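Local coordinates for putative phosphatase (Bacteroides thetaiotaomicron, PDB 3KYA), which is of unknown function but is probably a phosphatase, carries an IPT/TIG domain and binds zinc ions, at residues Ala201-Tyr213 / Ser222-Phe234. Sequence-based numbering, arbitrary orientation.
With ZN (zinc ion), chain B; EDO (1,2-ethanediol), chain C; EDO (1,2-ethanediol), chain N.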
loop_
_atom_site.group_PDB
_atom_site.type_symbol
_atom_site.label_atom_id
_atom_site.label_comp_id
_atom_site.label_asym_id
_atom_site.label_seq_id
_atom_site.Cartn_x
_atom_site.Cartn_y
_atom_site.Cartn_z
ATOM N N ALA A 201 -26.001 33.275 15.471
ATOM C CA ALA A 201 -25.144 33.472 14.301
ATOM C C ALA A 201 -25.424 32.479 13.177
ATOM O O ALA A 201 -25.534 31.280 13.409
ATOM C CB ALA A 201 -23.663 33.356 14.726
ATOM N N ASP A 202 -25.547 32.988 11.957
ATOM C CA ASP A 202 -25.740 32.129 10.800
ATOM C C ASP A 202 -24.432 31.454 10.418
ATOM O O ASP A 202 -23.365 31.879 10.836
ATOM C CB ASP A 202 -26.315 32.919 9.628
ATOM C CG ASP A 202 -27.809 33.119 9.776
ATOM O OD1 ASP A 202 -28.543 32.106 9.796
ATOM O OD2 ASP A 202 -28.252 34.254 9.890
ATOM N N GLU A 203 -24.549 30.397 9.628
ATOM C CA GLU A 203 -23.405 29.614 9.145
ATOM C C GLU A 203 -22.380 30.511 8.472
ATOM O O GLU A 203 -22.720 31.241 7.553
ATOM C CB GLU A 203 -23.894 28.569 8.138
ATOM C CG GLU A 203 -22.813 27.600 7.623
ATOM C CD GLU A 203 -22.403 26.545 8.632
ATOM O OE1 GLU A 203 -23.172 26.268 9.581
ATOM O OE2 GLU A 203 -21.311 25.961 8.451
ATOM N N ALA A 204 -21.136 30.454 8.940
ATOM C CA ALA A 204 -20.016 31.241 8.386
ATOM C C ALA A 204 -20.257 32.753 8.311
ATOM O O ALA A 204 -19.727 33.431 7.433
ATOM C CB ALA A 204 -19.596 30.689 7.007
ATOM N N GLU A 205 -21.034 33.281 9.255
ATOM C CA GLU A 205 -21.269 34.711 9.339
ATOM C C GLU A 205 -20.002 35.384 9.875
ATOM O O GLU A 205 -19.800 36.586 9.680
ATOM C CB GLU A 205 -22.476 35.013 10.242
ATOM C CG GLU A 205 -22.846 36.492 10.271
ATOM C CD GLU A 205 -24.153 36.820 11.015
ATOM O OE1 GLU A 205 -24.767 35.927 11.655
ATOM O OE2 GLU A 205 -24.553 38.013 10.954
ATOM N N TYR A 206 -19.153 34.607 10.554
ATOM C CA TYR A 206 -17.916 35.123 11.122
ATOM C C TYR A 206 -16.662 34.353 10.708
ATOM O O TYR A 206 -16.618 33.115 10.782
ATOM C CB TYR A 206 -18.001 35.111 12.651
ATOM C CG TYR A 206 -19.147 35.951 13.186
ATOM C CD1 TYR A 206 -20.431 35.425 13.282
ATOM C CD2 TYR A 206 -18.951 37.277 13.559
ATOM C CE1 TYR A 206 -21.492 36.195 13.750
ATOM C CE2 TYR A 206 -20.007 38.057 14.022
ATOM C CZ TYR A 206 -21.271 37.507 14.119
ATOM O OH TYR A 206 -22.322 38.275 14.580
HETATM N N MSE A 207 -15.655 35.113 10.292
HETATM C CA MSE A 207 -14.318 34.601 10.016
HETATM C C MSE A 207 -13.572 34.728 11.332
HETATM O O MSE A 207 -13.611 35.793 11.957
HETATM C CB MSE A 207 -13.629 35.428 8.932
HETATM C CG MSE A 207 -12.224 34.925 8.566
HETATM SE SE MSE A 207 -11.267 36.079 7.315
HETATM C CE MSE A 207 -12.200 35.700 5.629
ATOM N N ILE A 208 -12.916 33.646 11.758
ATOM C CA ILE A 208 -12.187 33.590 13.021
ATOM C C ILE A 208 -10.707 33.503 12.672
ATOM O O ILE A 208 -10.280 32.553 12.012
ATOM C CB ILE A 208 -12.665 32.386 13.868
ATOM C CG1 ILE A 208 -14.165 32.530 14.194
ATOM C CG2 ILE A 208 -11.833 32.265 15.154
ATOM C CD1 ILE A 208 -14.867 31.246 14.615
ATOM N N VAL A 209 -9.939 34.499 13.100
ATOM C CA VAL A 209 -8.543 34.645 12.737
ATOM C C VAL A 209 -7.594 34.597 13.927
ATOM O O VAL A 209 -7.706 35.416 14.852
ATOM C CB VAL A 209 -8.327 35.996 12.018
ATOM C CG1 VAL A 209 -6.857 36.193 11.660
ATOM C CG2 VAL A 209 -9.216 36.089 10.781
ATOM N N ALA A 210 -6.648 33.652 13.882
ATOM C CA ALA A 210 -5.630 33.490 14.924
ATOM C C ALA A 210 -4.337 34.229 14.553
ATOM O O ALA A 210 -3.902 34.195 13.393
ATOM C CB ALA A 210 -5.340 31.967 15.184
ATOM N N ILE A 211 -3.723 34.897 15.535
ATOM C CA ILE A 211 -2.483 35.635 15.319
ATOM C C ILE A 211 -1.451 35.225 16.386
ATOM O O ILE A 211 -1.833 34.763 17.452
ATOM C CB ILE A 211 -2.693 37.170 15.330
ATOM C CG1 ILE A 211 -3.064 37.675 16.739
ATOM C CG2 ILE A 211 -3.749 37.564 14.291
ATOM C CD1 ILE A 211 -3.049 39.173 16.861
ATOM N N ASP A 212 -0.171 35.427 16.084
ATOM C CA ASP A 212 0.970 34.985 16.933
ATOM C C ASP A 212 1.655 36.220 17.510
ATOM O O ASP A 212 2.460 36.870 16.838
ATOM C CB ASP A 212 1.936 34.159 16.075
ATOM C CG ASP A 212 2.856 33.251 16.894
ATOM O OD1 ASP A 212 3.156 33.574 18.063
ATOM O OD2 ASP A 212 3.274 32.199 16.338
ATOM N N TYR A 213 1.348 36.538 18.763
ATOM C CA TYR A 213 1.799 37.790 19.357
ATOM C C TYR A 213 2.062 37.657 20.854
ATOM O O TYR A 213 1.419 36.859 21.533
ATOM C CB TYR A 213 0.702 38.839 19.078
ATOM C CG TYR A 213 0.930 40.236 19.621
ATOM C CD1 TYR A 213 1.930 41.052 19.108
ATOM C CD2 TYR A 213 0.087 40.768 20.598
ATOM C CE1 TYR A 213 2.125 42.343 19.589
ATOM C CE2 TYR A 213 0.276 42.051 21.089
ATOM C CZ TYR A 213 1.294 42.835 20.581
ATOM O OH TYR A 213 1.478 44.110 21.071
ATOM N N SER A 222 -4.858 36.833 20.819
ATOM C CA SER A 222 -4.694 35.532 20.190
ATOM C C SER A 222 -5.660 35.300 19.040
ATOM O O SER A 222 -5.241 34.822 17.988
ATOM C CB SER A 222 -4.901 34.424 21.216
ATOM O OG SER A 222 -3.907 34.490 22.215
ATOM N N VAL A 223 -6.942 35.602 19.251
ATOM C CA VAL A 223 -7.978 35.347 18.241
ATOM C C VAL A 223 -8.969 36.514 18.070
ATOM O O VAL A 223 -9.499 37.061 19.047
ATOM C CB VAL A 223 -8.812 34.079 18.587
ATOM C CG1 VAL A 223 -9.734 33.692 17.414
ATOM C CG2 VAL A 223 -7.905 32.885 19.012
ATOM N N TYR A 224 -9.220 36.866 16.809
ATOM C CA TYR A 224 -10.193 37.888 16.451
ATOM C C TYR A 224 -11.342 37.254 15.677
ATOM O O TYR A 224 -11.198 36.167 15.087
ATOM C CB TYR A 224 -9.549 38.988 15.594
ATOM C CG TYR A 224 -8.562 39.869 16.328
ATOM C CD1 TYR A 224 -7.241 39.473 16.511
ATOM C CD2 TYR A 224 -8.946 41.105 16.839
ATOM C CE1 TYR A 224 -6.332 40.285 17.187
ATOM C CE2 TYR A 224 -8.034 41.916 17.526
ATOM C CZ TYR A 224 -6.732 41.495 17.689
ATOM O OH TYR A 224 -5.824 42.287 18.368
ATOM N N ILE A 225 -12.472 37.958 15.660
ATOM C CA ILE A 225 -13.660 37.532 14.926
ATOM C C ILE A 225 -14.103 38.680 14.014
ATOM O O ILE A 225 -14.242 39.825 14.465
ATOM C CB ILE A 225 -14.763 37.039 15.896
ATOM C CG1 ILE A 225 -15.825 36.246 15.139
ATOM C CG2 ILE A 225 -15.394 38.215 16.715
ATOM C CD1 ILE A 225 -16.750 35.423 16.035
ATOM N N ILE A 226 -14.310 38.368 12.729
ATOM C CA ILE A 226 -14.665 39.356 11.694
ATOM C C ILE A 226 -16.031 39.036 11.093
ATOM O O ILE A 226 -16.234 37.963 10.544
ATOM C CB ILE A 226 -13.628 39.377 10.555
ATOM C CG1 ILE A 226 -12.219 39.592 11.110
ATOM C CG2 ILE A 226 -13.978 40.461 9.516
ATOM C CD1 ILE A 226 -11.111 39.533 10.073
ATOM N N LYS A 227 -16.961 39.982 11.178
ATOM C CA LYS A 227 -18.331 39.760 10.731
ATOM C C LYS A 227 -18.542 40.072 9.250
ATOM O O LYS A 227 -18.137 41.130 8.745
ATOM C CB LYS A 227 -19.287 40.609 11.564
ATOM C CG LYS A 227 -20.762 40.294 11.357
ATOM C CD LYS A 227 -21.628 41.153 12.263
ATOM C CE LYS A 227 -23.071 40.725 12.206
ATOM N NZ LYS A 227 -23.896 41.641 13.025
ATOM N N ARG A 228 -19.203 39.143 8.571
ATOM C CA ARG A 228 -19.529 39.283 7.169
ATOM C C ARG A 228 -20.407 40.524 6.962
ATOM O O ARG A 228 -21.328 40.797 7.751
ATOM C CB ARG A 228 -20.238 38.007 6.685
ATOM C CG ARG A 228 -20.393 37.868 5.163
ATOM C CD ARG A 228 -21.155 36.584 4.792
ATOM N NE ARG A 228 -20.447 35.326 5.101
ATOM C CZ ARG A 228 -19.641 34.666 4.262
ATOM N NH1 ARG A 228 -19.363 35.138 3.045
ATOM N NH2 ARG A 228 -19.077 33.534 4.656
ATOM N N ASN A 229 -20.103 41.281 5.910
ATOM C CA ASN A 229 -20.871 42.468 5.558
ATOM C C ASN A 229 -22.243 42.079 5.004
ATOM O O ASN A 229 -22.465 40.921 4.617
ATOM C CB ASN A 229 -20.132 43.309 4.509
ATOM C CG ASN A 229 -18.834 43.909 5.036
ATOM O OD1 ASN A 229 -18.775 44.421 6.163
ATOM N ND2 ASN A 229 -17.791 43.864 4.216
ATOM N N ALA A 230 -23.150 43.055 4.966
ATOM C CA ALA A 230 -24.493 42.845 4.433
ATOM C C ALA A 230 -24.465 42.342 2.990
ATOM O O ALA A 230 -25.357 41.597 2.594
ATOM C CB ALA A 230 -25.354 44.147 4.547
ATOM N N ASP A 231 -23.454 42.724 2.202
ATOM C CA ASP A 231 -23.368 42.248 0.816
ATOM C C ASP A 231 -22.646 40.901 0.672
ATOM O O ASP A 231 -22.354 40.477 -0.451
ATOM C CB ASP A 231 -22.734 43.310 -0.111
ATOM C CG ASP A 231 -21.287 43.624 0.237
ATOM O OD1 ASP A 231 -20.698 42.954 1.117
ATOM O OD2 ASP A 231 -20.731 44.559 -0.392
ATOM N N GLY A 232 -22.334 40.235 1.790
ATOM C CA GLY A 232 -21.701 38.927 1.753
ATOM C C GLY A 232 -20.178 38.901 1.787
ATOM O O GLY A 232 -19.586 37.840 1.895
ATOM N N THR A 233 -19.540 40.067 1.726
ATOM C CA THR A 233 -18.080 40.157 1.703
ATOM C C THR A 233 -17.422 40.229 3.083
ATOM O O THR A 233 -18.071 40.509 4.091
ATOM C CB THR A 233 -17.629 41.433 0.935
ATOM O OG1 THR A 233 -18.119 42.614 1.614
ATOM C CG2 THR A 233 -18.129 41.406 -0.507
ATOM N N PHE A 234 -16.122 39.955 3.115
ATOM C CA PHE A 234 -15.306 40.204 4.303
ATOM C C PHE A 234 -14.266 41.233 3.846
ATOM O O PHE A 234 -13.403 40.903 3.017
ATOM C CB PHE A 234 -14.571 38.971 4.832
ATOM C CG PHE A 234 -15.461 37.894 5.394
ATOM C CD1 PHE A 234 -15.921 37.959 6.709
ATOM C CD2 PHE A 234 -15.816 36.800 4.614
ATOM C CE1 PHE A 234 -16.746 36.962 7.228
ATOM C CE2 PHE A 234 -16.619 35.795 5.128
ATOM C CZ PHE A 234 -17.089 35.877 6.444
HETATM ZN ZN ZN B . -26.862 37.771 11.057
HETATM C C1 EDO C . 6.099 30.638 17.789
HETATM O O1 EDO C . 5.635 31.279 16.588
HETATM C C2 EDO C . 5.691 31.453 19.012
HETATM O O2 EDO C . 4.306 31.265 19.315
HETATM C C1 EDO N . -26.466 38.549 6.805
HETATM O O1 EDO N . -26.523 38.266 5.406
HETATM C C2 EDO N . -25.052 38.931 7.199
HETATM O O2 EDO N . -24.122 38.593 6.153
#
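Met207 and Ile226, Val209 and Tyr224 form the hydrogen-bonded pairs of an antiparallel beta hairpin, whose strands 206-211 and 220-227 are the two middle strands of a four-stranded blade; the succession of such sheets is consistent with a six-bladed beta-propeller. On the Met207 face, the selenomethionine chain runs extended from the backbone and then bends at chi3 (-74°), bringing CE over the face of Phe234, 4.2 Å from the ring centroid. SE stands farther above the same face, a Met-aromatic contact. Farther along, Ile211 CD1 meets Tyr224 CE1 at 3.5 Å, at the edge of the phenol ring and near its plane, while Pro184 and strand 240-246 pack against Tyr224 from outside the hairpin. On the Tyr206 face, the Ile225 side chain slants across Tyr206, its CG1 3.5 Å from Tyr206 CB, and Ile208 CG2 is pressed unusually tightly to Val223 CG1 (3.4 Å). Lys227 stretches beside Tyr206, its methylenes following the ring toward the hydroxyl.

Beyond the strands, Arg228 grips the type II turn 202-205 side-on: NE (3.1 Å) and NH2 (2.9 Å) both donate to Ala204 O, which lies nearly in the guanidinium plane. Phe234 CE2 sits over the centre of that group, and NH1 turns instead to Gly232 O and a salt bridge with Asp147. A leucine in place of Arg228 would probably leave Ala204 O without these two donors and Asp147 without this charged mate. On the same turn, Glu205 OE1 accepts from Asp202 N, whereas its OE2 binds the zinc ion at 2.3 Å.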